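Local coordinates for glycoside hydrolase family 16 protein (Akkermansia muciniphila, PDB 6T2N) that probably cleaves internal beta-galactosidic linkages in mucin O-glycans, acting as a family 16 endo-beta-galactosidase of a human gut bacterium, at residues D66-L74 / G133-K141; P155-A163 / W279-Y290. One frame throughout, in Å; residues are numbered along the deposited sequence.

Contact 1. Residues D66-L74 / G133-K141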
loop_
_atom_site.group_PDB
_atom_site.type_symbol
_atom_site.label_atom_id
_atom_site.label_comp_id
_atom_site.label_asym_id
_atom_site.label_seq_id
_atom_site.Cartn_x
_atom_site.Cartn_y
_atom_site.Cartn_z
ATOM N N ASP A 66 -14.529 5.033 8.236
ATOM C CA ASP A 66 -15.778 4.770 7.477
ATOM C C ASP A 66 -15.702 3.322 6.927
ATOM O O ASP A 66 -14.873 3.029 6.042
ATOM C CB ASP A 66 -15.916 5.974 6.500
ATOM C CG ASP A 66 -17.281 6.199 5.541
ATOM O OD1 ASP A 66 -18.163 5.362 5.804
ATOM O OD2 ASP A 66 -17.311 7.085 4.728
ATOM N N ALA A 67 -16.515 2.405 7.451
ATOM C CA ALA A 67 -16.370 0.931 7.271
ATOM C C ALA A 67 -16.776 0.486 5.864
ATOM O O ALA A 67 -16.512 -0.693 5.492
ATOM C CB ALA A 67 -17.193 0.181 8.285
ATOM N N LYS A 68 -17.459 1.370 5.141
ATOM C CA LYS A 68 -17.857 1.170 3.733
ATOM C C LYS A 68 -16.686 1.658 2.865
ATOM O O LYS A 68 -16.735 1.405 1.668
ATOM C CB LYS A 68 -19.184 1.893 3.462
ATOM C CG LYS A 68 -18.982 3.292 2.889
ATOM C CD LYS A 68 -20.068 4.365 3.057
ATOM C CE LYS A 68 -19.676 5.595 2.246
ATOM N NZ LYS A 68 -20.343 6.836 2.689
ATOM N N LYS A 69 -15.651 2.272 3.442
ATOM C CA LYS A 69 -14.425 2.672 2.690
ATOM C C LYS A 69 -13.130 1.918 3.096
ATOM O O LYS A 69 -12.247 1.724 2.217
ATOM C CB LYS A 69 -14.245 4.177 2.858
ATOM C CG LYS A 69 -15.024 4.958 1.832
ATOM C CD LYS A 69 -14.686 6.413 1.821
ATOM C CE LYS A 69 -15.821 7.207 1.228
ATOM N NZ LYS A 69 -15.484 8.641 1.194
ATOM N N TRP A 70 -12.969 1.562 4.368
ATOM C CA TRP A 70 -11.758 0.895 4.891
ATOM C C TRP A 70 -12.152 -0.271 5.785
ATOM O O TRP A 70 -13.195 -0.188 6.434
ATOM C CB TRP A 70 -10.908 1.884 5.655
ATOM C CG TRP A 70 -10.709 3.173 4.935
ATOM C CD1 TRP A 70 -11.404 4.333 5.123
ATOM C CD2 TRP A 70 -9.742 3.436 3.913
ATOM N NE1 TRP A 70 -10.908 5.316 4.319
ATOM C CE2 TRP A 70 -9.900 4.790 3.545
ATOM C CE3 TRP A 70 -8.767 2.663 3.267
ATOM C CZ2 TRP A 70 -9.129 5.383 2.539
ATOM C CZ3 TRP A 70 -7.982 3.262 2.303
ATOM C CH2 TRP A 70 -8.156 4.608 1.955
ATOM N N LYS A 71 -11.334 -1.317 5.802
ATOM C CA LYS A 71 -11.475 -2.433 6.751
ATOM C C LYS A 71 -10.107 -2.686 7.331
ATOM O O LYS A 71 -9.109 -2.407 6.688
ATOM C CB LYS A 71 -12.152 -3.645 6.126
ATOM C CG LYS A 71 -13.620 -3.381 5.861
ATOM C CD LYS A 71 -14.353 -4.621 5.419
ATOM C CE LYS A 71 -15.731 -4.322 4.855
ATOM N NZ LYS A 71 -16.705 -4.004 5.928
ATOM N N PRO A 72 -10.056 -3.073 8.621
ATOM C CA PRO A 72 -8.799 -3.362 9.290
ATOM C C PRO A 72 -8.338 -4.716 8.750
ATOM O O PRO A 72 -9.159 -5.589 8.584
ATOM C CB PRO A 72 -9.205 -3.441 10.790
ATOM C CG PRO A 72 -10.610 -3.957 10.746
ATOM C CD PRO A 72 -11.201 -3.249 9.544
ATOM N N GLU A 73 -7.053 -4.864 8.510
ATOM C CA GLU A 73 -6.482 -6.217 8.393
ATOM C C GLU A 73 -6.365 -6.679 9.829
ATOM O O GLU A 73 -6.072 -5.812 10.643
ATOM C CB GLU A 73 -5.117 -6.194 7.704
ATOM C CG GLU A 73 -5.089 -5.648 6.289
ATOM C CD GLU A 73 -3.865 -6.158 5.549
ATOM O OE1 GLU A 73 -2.771 -5.837 6.031
ATOM O OE2 GLU A 73 -4.014 -6.918 4.544
ATOM N N LEU A 74 -6.523 -7.973 10.088
ATOM C CA LEU A 74 -6.510 -8.569 11.451
ATOM C C LEU A 74 -5.498 -9.722 11.552
ATOM O O LEU A 74 -5.615 -10.760 10.853
ATOM C CB LEU A 74 -7.938 -9.010 11.790
ATOM C CG LEU A 74 -8.984 -7.894 11.691
ATOM C CD1 LEU A 74 -10.403 -8.392 11.933
ATOM C CD2 LEU A 74 -8.650 -6.763 12.645
ATOM N N GLY A 133 -1.571 -0.920 12.931
ATOM C CA GLY A 133 -2.780 -0.892 12.062
ATOM C C GLY A 133 -2.500 -1.037 10.563
ATOM O O GLY A 133 -1.471 -0.570 10.073
ATOM N N SER A 134 -3.461 -1.619 9.869
ATOM C CA SER A 134 -3.481 -1.811 8.408
ATOM C C SER A 134 -4.947 -1.732 7.994
ATOM O O SER A 134 -5.795 -2.445 8.642
ATOM C CB SER A 134 -2.841 -3.136 7.990
ATOM O OG SER A 134 -2.808 -3.270 6.574
ATOM N N VAL A 135 -5.234 -0.883 7.003
ATOM C CA VAL A 135 -6.564 -0.798 6.339
ATOM C C VAL A 135 -6.416 -1.246 4.891
ATOM O O VAL A 135 -5.376 -0.953 4.274
ATOM C CB VAL A 135 -7.170 0.616 6.418
ATOM C CG1 VAL A 135 -7.671 0.922 7.811
ATOM C CG2 VAL A 135 -6.209 1.691 5.933
ATOM N N THR A 136 -7.461 -1.852 4.354
ATOM C CA THR A 136 -7.447 -2.418 2.990
ATOM C C THR A 136 -8.774 -2.057 2.343
ATOM O O THR A 136 -9.824 -2.097 3.056
ATOM C CB THR A 136 -7.211 -3.928 3.071
ATOM O OG1 THR A 136 -7.357 -4.498 1.767
ATOM C CG2 THR A 136 -8.156 -4.589 4.061
ATOM N N THR A 137 -8.742 -1.749 1.055
ATOM C CA THR A 137 -9.981 -1.501 0.291
ATOM C C THR A 137 -10.433 -2.816 -0.347
ATOM O O THR A 137 -11.413 -2.781 -1.080
ATOM C CB THR A 137 -9.788 -0.320 -0.667
ATOM O OG1 THR A 137 -9.041 -0.715 -1.824
ATOM C CG2 THR A 137 -9.129 0.855 0.030
ATOM N N ILE A 138 -9.773 -3.936 -0.038
ATOM C CA ILE A 138 -9.927 -5.198 -0.831
ATOM C C ILE A 138 -11.410 -5.351 -1.116
ATOM O O ILE A 138 -11.741 -5.589 -2.290
ATOM C CB ILE A 138 -9.311 -6.453 -0.157
ATOM C CG1 ILE A 138 -9.180 -7.628 -1.147
ATOM C CG2 ILE A 138 -10.070 -6.845 1.090
ATOM C CD1 ILE A 138 -8.589 -8.912 -0.575
ATOM N N LYS A 139 -12.232 -5.062 -0.111
ATOM C CA LYS A 139 -13.685 -5.361 -0.095
ATOM C C LYS A 139 -14.526 -4.094 -0.263
ATOM O O LYS A 139 -15.740 -4.207 -0.243
ATOM C CB LYS A 139 -14.062 -6.066 1.213
ATOM C CG LYS A 139 -13.925 -7.579 1.127
ATOM C CD LYS A 139 -14.256 -8.358 2.367
ATOM C CE LYS A 139 -13.982 -9.827 2.117
ATOM N NZ LYS A 139 -14.211 -10.657 3.322
ATOM N N THR A 140 -13.924 -2.935 -0.451
ATOM C CA THR A 140 -14.692 -1.675 -0.431
ATOM C C THR A 140 -14.576 -0.977 -1.784
ATOM O O THR A 140 -15.612 -0.554 -2.305
ATOM C CB THR A 140 -14.238 -0.851 0.772
ATOM O OG1 THR A 140 -12.909 -0.358 0.586
ATOM C CG2 THR A 140 -14.291 -1.685 2.033
ATOM N N LYS A 141 -13.368 -0.881 -2.338
ATOM C CA LYS A 141 -13.101 -0.182 -3.623
ATOM C C LYS A 141 -11.874 -0.743 -4.363
ATOM O O LYS A 141 -10.740 -0.759 -3.793
ATOM C CB LYS A 141 -12.837 1.296 -3.358
ATOM C CG LYS A 141 -12.702 2.134 -4.617
ATOM C CD LYS A 141 -14.049 2.525 -5.161
ATOM C CE LYS A 141 -13.926 3.382 -6.392
ATOM N NZ LYS A 141 -13.915 2.517 -7.592
#
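Glu73 reaches alongside Ser134 at one end of a short antiparallel pairing between Lys71-Pro72 and Val135-Thr136. Its CB lies against Ser134 CB. Glu73 CG, beside the backbone N (chi1 -60°), passes between Ser134 OG at 3.3 Å and the Thr136 CG2 methyl at 3.9 Å. The extended chain then lays Glu73 CD 3.2 Å from Ser134 OG. At the tip Glu73 OE1 accepts a hydrogen bond of 2.6 Å from Ser134 OG, which arrives from above the carboxylate plane, while OE2 forms a salt bridge with Arg78. The carboxylate is thus gripped through both oxygens, which should limit its rotation and favour the charged form.

The backbones are joined by a reciprocal pair of bonds, Lys71 N to Thr136 O and Thr136 N to Lys71 O (2.9 Å), and Glu73 N extends the pairing to Ser134 O. Past the strand end, where Thr136 OG1 accepts from Ile138 N in an ST turn, the 133-141 segment bends back towards Lys69. There Thr140 OG1 donates to Lys69 O at 2.7 Å, coming from above the carbonyl plane rather than at a lone pair. The indole of Trp70 is turned against Val135 and Thr137: its CE3 meets Val135 CG2 at 3.8 Å, and its CZ3 meets Thr137 CG2 at 3.5 Å. Its NE1 is satisfied by Asp58 OD2.

Strand 71-72 is therefore a short antiparallel addition to strand 127-136, in the sheet of the GH16 beta-sandwich that also holds strand 267-275. Val135 and Thr137 bond through their backbones to Leu271 and Leu269 of strand 267-275, and Pro72 and Val135 pack on Met93 of strand 93-96, part of the other sheet.

Contact 2. Residues P155-A163 / W279-Y290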
loop_
_atom_site.group_PDB
_atom_site.type_symbol
_atom_site.label_atom_id
_atom_site.label_comp_id
_atom_site.label_asym_id
_atom_site.label_seq_id
_atom_site.Cartn_x
_atom_site.Cartn_y
_atom_site.Cartn_z
ATOM N N PRO A 155 6.241 7.938 10.360
ATOM C CA PRO A 155 6.875 7.854 11.672
ATOM C C PRO A 155 8.371 7.773 11.404
ATOM O O PRO A 155 8.708 7.564 10.302
ATOM C CB PRO A 155 6.313 6.554 12.238
ATOM C CG PRO A 155 6.042 5.718 10.992
ATOM C CD PRO A 155 5.478 6.719 10.015
ATOM N N LYS A 156 9.204 7.922 12.420
ATOM C CA LYS A 156 10.663 7.661 12.297
ATOM C C LYS A 156 11.148 7.103 13.639
ATOM O O LYS A 156 11.175 7.881 14.632
ATOM C CB LYS A 156 11.423 8.928 11.886
ATOM C CG LYS A 156 12.929 8.851 12.054
ATOM C CD LYS A 156 13.667 10.095 11.668
ATOM C CE LYS A 156 15.095 9.782 11.291
ATOM N NZ LYS A 156 15.992 10.936 11.518
ATOM N N THR A 157 11.501 5.813 13.623
ATOM C CA THR A 157 12.096 5.015 14.723
ATOM C C THR A 157 12.646 3.712 14.115
ATOM O O THR A 157 12.300 3.370 12.951
ATOM C CB THR A 157 11.048 4.816 15.826
ATOM O OG1 THR A 157 11.666 4.599 17.099
ATOM C CG2 THR A 157 10.102 3.676 15.528
ATOM N N LYS A 158 13.490 3.002 14.857
ATOM C CA LYS A 158 14.079 1.688 14.460
ATOM C C LYS A 158 12.949 0.678 14.216
ATOM O O LYS A 158 12.146 0.413 15.099
ATOM C CB LYS A 158 15.065 1.213 15.536
ATOM C CG LYS A 158 16.136 0.224 15.113
ATOM C CD LYS A 158 17.363 0.297 16.007
ATOM C CE LYS A 158 18.419 -0.743 15.685
ATOM N NZ LYS A 158 17.853 -2.106 15.518
ATOM N N GLY A 159 12.861 0.188 12.992
ATOM C CA GLY A 159 12.118 -1.034 12.619
ATOM C C GLY A 159 10.763 -0.724 12.013
ATOM O O GLY A 159 10.138 -1.660 11.463
ATOM N N ILE A 160 10.316 0.535 12.103
ATOM C CA ILE A 160 9.026 0.955 11.495
ATOM C C ILE A 160 9.113 0.830 9.965
ATOM O O ILE A 160 10.168 1.143 9.363
ATOM C CB ILE A 160 8.614 2.369 11.964
ATOM C CG1 ILE A 160 7.108 2.526 11.821
ATOM C CG2 ILE A 160 9.379 3.481 11.276
ATOM C CD1 ILE A 160 6.358 1.503 12.642
ATOM N N TRP A 161 8.007 0.409 9.361
ATOM C CA TRP A 161 7.870 0.187 7.907
ATOM C C TRP A 161 6.499 0.688 7.474
ATOM O O TRP A 161 5.525 -0.056 7.378
ATOM C CB TRP A 161 8.105 -1.286 7.601
ATOM C CG TRP A 161 8.237 -1.668 6.162
ATOM C CD1 TRP A 161 7.874 -0.981 5.045
ATOM C CD2 TRP A 161 8.683 -2.943 5.725
ATOM N NE1 TRP A 161 8.089 -1.733 3.936
ATOM C CE2 TRP A 161 8.603 -2.940 4.322
ATOM C CE3 TRP A 161 9.175 -4.076 6.395
ATOM C CZ2 TRP A 161 8.990 -4.057 3.576
ATOM C CZ3 TRP A 161 9.575 -5.172 5.656
ATOM C CH2 TRP A 161 9.464 -5.163 4.260
ATOM N N PRO A 162 6.392 1.997 7.211
ATOM C CA PRO A 162 5.164 2.548 6.682
ATOM C C PRO A 162 5.156 2.224 5.192
ATOM O O PRO A 162 6.219 2.215 4.571
ATOM C CB PRO A 162 5.267 4.059 6.963
ATOM C CG PRO A 162 6.767 4.337 7.205
ATOM C CD PRO A 162 7.443 2.999 7.421
ATOM N N ALA A 163 3.960 2.019 4.660
ATOM C CA ALA A 163 3.749 1.636 3.257
ATOM C C ALA A 163 2.390 2.147 2.794
ATOM O O ALA A 163 1.426 2.013 3.550
ATOM C CB ALA A 163 3.846 0.155 3.125
ATOM N N TRP A 279 14.386 -7.870 5.727
ATOM C CA TRP A 279 15.174 -6.626 5.567
ATOM C C TRP A 279 14.327 -5.467 6.035
ATOM O O TRP A 279 13.267 -5.201 5.451
ATOM C CB TRP A 279 15.777 -6.380 4.178
ATOM C CG TRP A 279 17.226 -6.027 4.340
ATOM C CD1 TRP A 279 17.746 -4.824 4.735
ATOM C CD2 TRP A 279 18.332 -6.946 4.252
ATOM N NE1 TRP A 279 19.106 -4.911 4.841
ATOM C CE2 TRP A 279 19.497 -6.200 4.556
ATOM C CE3 TRP A 279 18.450 -8.306 3.918
ATOM C CZ2 TRP A 279 20.769 -6.778 4.532
ATOM C CZ3 TRP A 279 19.708 -8.863 3.905
ATOM C CH2 TRP A 279 20.848 -8.112 4.207
ATOM N N CYS A 280 14.829 -4.952 7.141
ATOM C CA CYS A 280 14.415 -3.790 7.946
ATOM C C CYS A 280 15.061 -4.113 9.298
ATOM O O CYS A 280 14.754 -5.178 9.853
ATOM C CB CYS A 280 12.896 -3.577 8.004
ATOM S SG CYS A 280 12.393 -1.898 8.524
ATOM N N GLU A 281 16.039 -3.343 9.746
ATOM C CA GLU A 281 16.238 -3.211 11.203
ATOM C C GLU A 281 15.022 -3.791 11.949
ATOM O O GLU A 281 13.853 -3.436 11.682
ATOM C CB GLU A 281 16.414 -1.731 11.571
ATOM C CG GLU A 281 17.867 -1.288 11.626
ATOM C CD GLU A 281 17.995 0.185 11.929
ATOM O OE1 GLU A 281 16.950 0.844 12.052
ATOM O OE2 GLU A 281 19.133 0.666 12.022
ATOM N N LYS A 282 15.263 -4.615 12.936
ATOM C CA LYS A 282 14.142 -5.059 13.794
ATOM C C LYS A 282 13.977 -3.998 14.898
ATOM O O LYS A 282 14.933 -3.318 15.245
ATOM C CB LYS A 282 14.390 -6.537 14.129
ATOM C CG LYS A 282 14.644 -7.389 12.870
ATOM C CD LYS A 282 13.555 -8.384 12.493
ATOM C CE LYS A 282 13.353 -9.413 13.609
ATOM N NZ LYS A 282 12.308 -10.441 13.342
ATOM N N ALA A 283 12.755 -3.740 15.314
ATOM C CA ALA A 283 12.439 -2.818 16.416
ATOM C C ALA A 283 13.024 -3.342 17.740
ATOM O O ALA A 283 13.230 -4.532 17.906
ATOM C CB ALA A 283 10.949 -2.693 16.455
ATOM N N PRO A 284 13.365 -2.511 18.747
ATOM C CA PRO A 284 14.101 -3.021 19.912
ATOM C C PRO A 284 13.334 -4.067 20.730
ATOM O O PRO A 284 12.169 -3.976 20.767
ATOM C CB PRO A 284 14.336 -1.771 20.760
ATOM C CG PRO A 284 14.225 -0.622 19.762
ATOM C CD PRO A 284 13.128 -1.055 18.811
ATOM N N LYS A 285 14.027 -5.018 21.351
ATOM C CA LYS A 285 13.420 -6.111 22.159
ATOM C C LYS A 285 12.513 -5.490 23.232
ATOM O O LYS A 285 11.511 -6.120 23.577
ATOM C CB LYS A 285 14.502 -6.993 22.806
ATOM C CG LYS A 285 14.113 -8.470 22.890
ATOM C CD LYS A 285 14.737 -9.323 24.004
ATOM C CE LYS A 285 14.044 -10.673 24.112
ATOM N NZ LYS A 285 14.893 -11.681 24.789
ATOM N N ASP A 286 12.843 -4.277 23.697
ATOM C CA ASP A 286 12.220 -3.561 24.843
ATOM C C ASP A 286 11.240 -2.457 24.384
ATOM O O ASP A 286 10.678 -1.800 25.272
ATOM C CB ASP A 286 13.337 -2.978 25.703
ATOM C CG ASP A 286 14.108 -1.810 25.101
ATOM O OD1 ASP A 286 14.081 -1.603 23.886
ATOM O OD2 ASP A 286 14.740 -1.107 25.872
ATOM N N GLY A 287 11.037 -2.226 23.077
ATOM C CA GLY A 287 10.040 -1.264 22.569
ATOM C C GLY A 287 10.495 0.198 22.660
ATOM O O GLY A 287 9.630 1.122 22.584
ATOM N N GLN A 288 11.797 0.455 22.782
ATOM C CA GLN A 288 12.305 1.845 22.753
ATOM C C GLN A 288 11.935 2.567 21.449
ATOM O O GLN A 288 12.249 2.070 20.350
ATOM C CB GLN A 288 13.815 1.923 22.907
ATOM C CG GLN A 288 14.226 3.343 23.265
ATOM C CD GLN A 288 15.691 3.492 23.565
ATOM O OE1 GLN A 288 16.507 2.649 23.201
ATOM N NE2 GLN A 288 16.036 4.590 24.214
ATOM N N GLY A 289 11.383 3.766 21.590
ATOM C CA GLY A 289 11.033 4.674 20.496
ATOM C C GLY A 289 9.545 4.648 20.261
ATOM O O GLY A 289 9.082 5.534 19.521
ATOM N N TYR A 290 8.836 3.653 20.813
ATOM C CA TYR A 290 7.396 3.381 20.546
ATOM C C TYR A 290 6.607 3.901 21.738
ATOM O O TYR A 290 7.108 3.853 22.844
ATOM C CB TYR A 290 7.169 1.891 20.267
ATOM C CG TYR A 290 7.768 1.424 18.954
ATOM C CD1 TYR A 290 9.135 1.230 18.809
ATOM C CD2 TYR A 290 6.974 1.163 17.860
ATOM C CE1 TYR A 290 9.701 0.839 17.611
ATOM C CE2 TYR A 290 7.525 0.794 16.641
ATOM C CZ TYR A 290 8.896 0.638 16.505
ATOM O OH TYR A 290 9.407 0.241 15.294
#
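Tyr290 points its hydroxyl into the type II turn Thr157-Ile160, where Tyr290 OH donates to Lys158 O at 2.8 Å, tilted 31° from the carbonyl plane. Its CG lies beside the backbone N (chi1 -69°), sending the ring past Thr157, whose methyl CG2 comes obliquely to within 3.4 Å of Tyr290 CZ. A phenylalanine here would keep the ring, but the carbonyl of Lys158 would probably lose its hydroxyl mate and the turn a tie to the loop.

Lys158 runs out nearly straight and crosses Glu281 at about a right angle, so that its methylenes, rather than its charge, meet the carboxylate; Lys158 CG is 3.2 Å from Glu281 OE1. A final bend at chi4 (-47°) brings NZ to Lys282 O in a weak hydrogen bond. Gly159, with positive phi, leaves room for the backbone of Ala283, into which any CB would run. Further along, Cys280 SG sits obliquely by the six-membered ring of Trp161.

The 279-290 loop, linking strands 267-275 and 292-302, thereby closes over the start of strand 160-168. Tyr130 of strand 127-136 meets the Tyr290 ring edge-to-face, and Thr104 of strand 99-104 packs against it.

Contacts 1 and 2 meet the same sheet on either side of one strand: 267-275 pairs antiparallel with 127-136, which carries contact 1, and with 160-168, which begins in contact 2. Its Asn272 touches Ser134 and Ala163. The two centres are 24 Å apart and the nearest atoms about 7 Å, so they do not pack on each other. Contact 1 lies toward the calcium ion held by Glu59, Gly98 and Asp297, the Trp70 side chain being about 11 Å from it. Contact 2 lies at the start of strand 160-168, which pairs with strands 179-181 and 183-184, where the sequence Glu-Ile-Asp-Met-Leu-Glu matches the family 16 signature and so probably marks the catalytic centre.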